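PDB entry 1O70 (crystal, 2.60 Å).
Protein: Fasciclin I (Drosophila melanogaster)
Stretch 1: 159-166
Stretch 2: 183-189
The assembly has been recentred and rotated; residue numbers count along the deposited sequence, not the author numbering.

Stretch 1 159-166: TTVLGKLE
Stretch 2 183-189: FNDQLNN

What fills the apolar centre of the contact? Leu187 does, its CA-to-CB bond directed toward the first stretch and its side chain in the m,t rotamer. Its CD1 packs 3.4 Å from CD1 of Leu165 (m,t) and 4.2 Å from CG1 of Val161 (chi1 t), two residues one helical turn apart. Leu162, t,p, joins from the same helix, with its CB 3.8 Å from CB of Leu187. The contact buries 340 Å² in all, counting both sides.

How is the backbone arranged around this core? Thr159 is extended, at phi/psi -145/150, and Thr160 (-82/172) leads into the helix that begins at Val161 and runs on past Glu166. Backbone bonds join Leu165 N to Val161 O (2.9 Å) and Glu166 N to Leu162 O (3.1 Å). The second stretch is compactly folded from Phe183 to Asn188: Leu187 N reaches Asn184 O at 2.7 Å, before Asn189 opens out at -55/132. Register is set by Leu162 and Leu187, whose CA atoms lie 5.0 Å apart.

Which bond holds the backbones together? Leu162 N donates to Leu187 O at 3.3 Å, with an angle of 155° at the hydrogen. An amide in the first turn of a helix has no carbonyl of that helix to bind, so Leu187 O supplies an acceptor from the other stretch.

What happens at the polar edge? The isobutyl group of Leu162 spans two asparagines, CD1 lying 3.7 Å from CB of Asn184 (chi1 m) and CD2 3.6 Å from CB of Asn188 (chi1 t). Thr160, chi1 p, caps the helix: its OG1 accepts from Gly163 N at 3.0 Å. The same OG1 donates a weak hydrogen bond to Asn188 OD1 at 3.3 Å, linking the cap to the second stretch.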

# COMPACT_ATOMS: atom_id res chain seq x y z
N THR A 159 -2.85 -11.11 -0.54
CA THR A 159 -4.05 -10.88 0.26
C THR A 159 -5.10 -10.11 -0.52
O THR A 159 -4.78 -9.32 -1.41
CB THR A 159 -3.75 -10.08 1.54
OG1 THR A 159 -3.22 -8.80 1.19
CG2 THR A 159 -2.77 -10.84 2.41
N THR A 160 -6.36 -10.37 -0.20
CA THR A 160 -7.48 -9.68 -0.83
C THR A 160 -7.60 -8.35 -0.09
O THR A 160 -6.93 -8.13 0.93
CB THR A 160 -8.80 -10.43 -0.62
OG1 THR A 160 -9.10 -10.49 0.78
CG2 THR A 160 -8.70 -11.85 -1.16
N VAL A 161 -8.44 -7.47 -0.59
CA VAL A 161 -8.68 -6.19 0.05
C VAL A 161 -8.96 -6.44 1.54
O VAL A 161 -8.36 -5.82 2.42
CB VAL A 161 -9.90 -5.49 -0.59
CG1 VAL A 161 -10.30 -4.27 0.22
CG2 VAL A 161 -9.56 -5.09 -2.02
N LEU A 162 -9.88 -7.37 1.82
CA LEU A 162 -10.23 -7.73 3.20
C LEU A 162 -9.01 -8.24 3.97
O LEU A 162 -8.79 -7.86 5.12
CB LEU A 162 -11.32 -8.81 3.23
CG LEU A 162 -11.65 -9.35 4.62
CD1 LEU A 162 -12.29 -8.24 5.46
CD2 LEU A 162 -12.60 -10.55 4.54
N GLY A 163 -8.24 -9.12 3.33
CA GLY A 163 -7.07 -9.69 3.98
C GLY A 163 -6.12 -8.60 4.42
O GLY A 163 -5.51 -8.68 5.49
N LYS A 164 -6.01 -7.58 3.58
CA LYS A 164 -5.14 -6.44 3.82
C LYS A 164 -5.69 -5.61 4.98
O LYS A 164 -4.96 -5.27 5.90
CB LYS A 164 -5.07 -5.57 2.57
CG LYS A 164 -3.67 -5.13 2.18
CD LYS A 164 -2.97 -4.37 3.28
CE LYS A 164 -1.51 -4.14 2.95
NZ LYS A 164 -0.76 -5.41 2.87
N LEU A 165 -6.98 -5.30 4.91
CA LEU A 165 -7.63 -4.51 5.95
C LEU A 165 -7.47 -5.06 7.36
O LEU A 165 -7.40 -4.29 8.31
CB LEU A 165 -9.12 -4.35 5.67
CG LEU A 165 -9.59 -3.36 4.61
CD1 LEU A 165 -11.08 -3.60 4.39
CD2 LEU A 165 -9.33 -1.92 5.05
N GLU A 166 -7.43 -6.37 7.50
CA GLU A 166 -7.29 -6.92 8.85
C GLU A 166 -5.84 -7.05 9.27
O GLU A 166 -5.56 -7.09 10.46
CB GLU A 166 -8.01 -8.27 8.95
CG GLU A 166 -7.86 -9.12 7.73
CD GLU A 166 -8.69 -10.39 7.83
OE1 GLU A 166 -9.86 -10.32 8.28
OE2 GLU A 166 -8.17 -11.47 7.44
N PHE A 183 -20.02 -4.99 6.40
CA PHE A 183 -19.63 -4.37 5.15
C PHE A 183 -18.37 -5.06 4.62
O PHE A 183 -18.20 -5.21 3.41
CB PHE A 183 -19.32 -2.89 5.39
CG PHE A 183 -18.73 -2.19 4.20
CD1 PHE A 183 -19.55 -1.63 3.24
CD2 PHE A 183 -17.36 -2.11 4.03
CE1 PHE A 183 -19.01 -0.99 2.14
CE2 PHE A 183 -16.80 -1.47 2.93
CZ PHE A 183 -17.64 -0.91 1.98
N ASN A 184 -17.49 -5.49 5.52
CA ASN A 184 -16.24 -6.14 5.13
C ASN A 184 -16.38 -7.48 4.41
O ASN A 184 -15.60 -7.80 3.51
CB ASN A 184 -15.33 -6.38 6.33
CG ASN A 184 -15.00 -5.11 7.08
OD1 ASN A 184 -15.06 -4.02 6.53
ND2 ASN A 184 -14.61 -5.26 8.34
N ASP A 185 -17.37 -8.26 4.83
CA ASP A 185 -17.60 -9.58 4.25
C ASP A 185 -17.37 -9.64 2.75
O ASP A 185 -16.59 -10.46 2.25
CB ASP A 185 -19.02 -10.05 4.59
CG ASP A 185 -19.22 -10.28 6.07
OD1 ASP A 185 -18.39 -9.79 6.87
OD2 ASP A 185 -20.21 -10.93 6.46
N GLN A 186 -18.03 -8.75 2.03
CA GLN A 186 -17.93 -8.70 0.58
C GLN A 186 -16.52 -8.52 0.03
O GLN A 186 -16.22 -8.97 -1.08
CB GLN A 186 -18.82 -7.57 0.05
CG GLN A 186 -18.35 -6.20 0.50
CD GLN A 186 -19.20 -5.10 -0.07
OE1 GLN A 186 -19.52 -5.11 -1.27
NE2 GLN A 186 -19.56 -4.13 0.77
N LEU A 187 -15.65 -7.85 0.79
CA LEU A 187 -14.29 -7.56 0.35
C LEU A 187 -13.38 -8.78 0.20
O LEU A 187 -12.20 -8.65 -0.11
CB LEU A 187 -13.65 -6.56 1.31
CG LEU A 187 -14.46 -5.28 1.45
CD1 LEU A 187 -13.81 -4.40 2.49
CD2 LEU A 187 -14.56 -4.58 0.11
N ASN A 188 -13.95 -9.96 0.42
CA ASN A 188 -13.18 -11.18 0.30
C ASN A 188 -13.46 -11.81 -1.07
O ASN A 188 -12.68 -12.61 -1.57
CB ASN A 188 -13.57 -12.15 1.42
CG ASN A 188 -12.47 -13.14 1.73
OD1 ASN A 188 -11.28 -12.80 1.67
ND2 ASN A 188 -12.85 -14.36 2.08
N ASN A 189 -14.58 -11.40 -1.67
CA ASN A 189 -15.01 -11.91 -2.97
C ASN A 189 -13.93 -11.73 -4.03
O ASN A 189 -13.38 -10.64 -4.19
CB ASN A 189 -16.30 -11.23 -3.40
CG ASN A 189 -16.93 -11.89 -4.62
OD1 ASN A 189 -16.41 -11.79 -5.74
ND2 ASN A 189 -18.04 -12.57 -4.41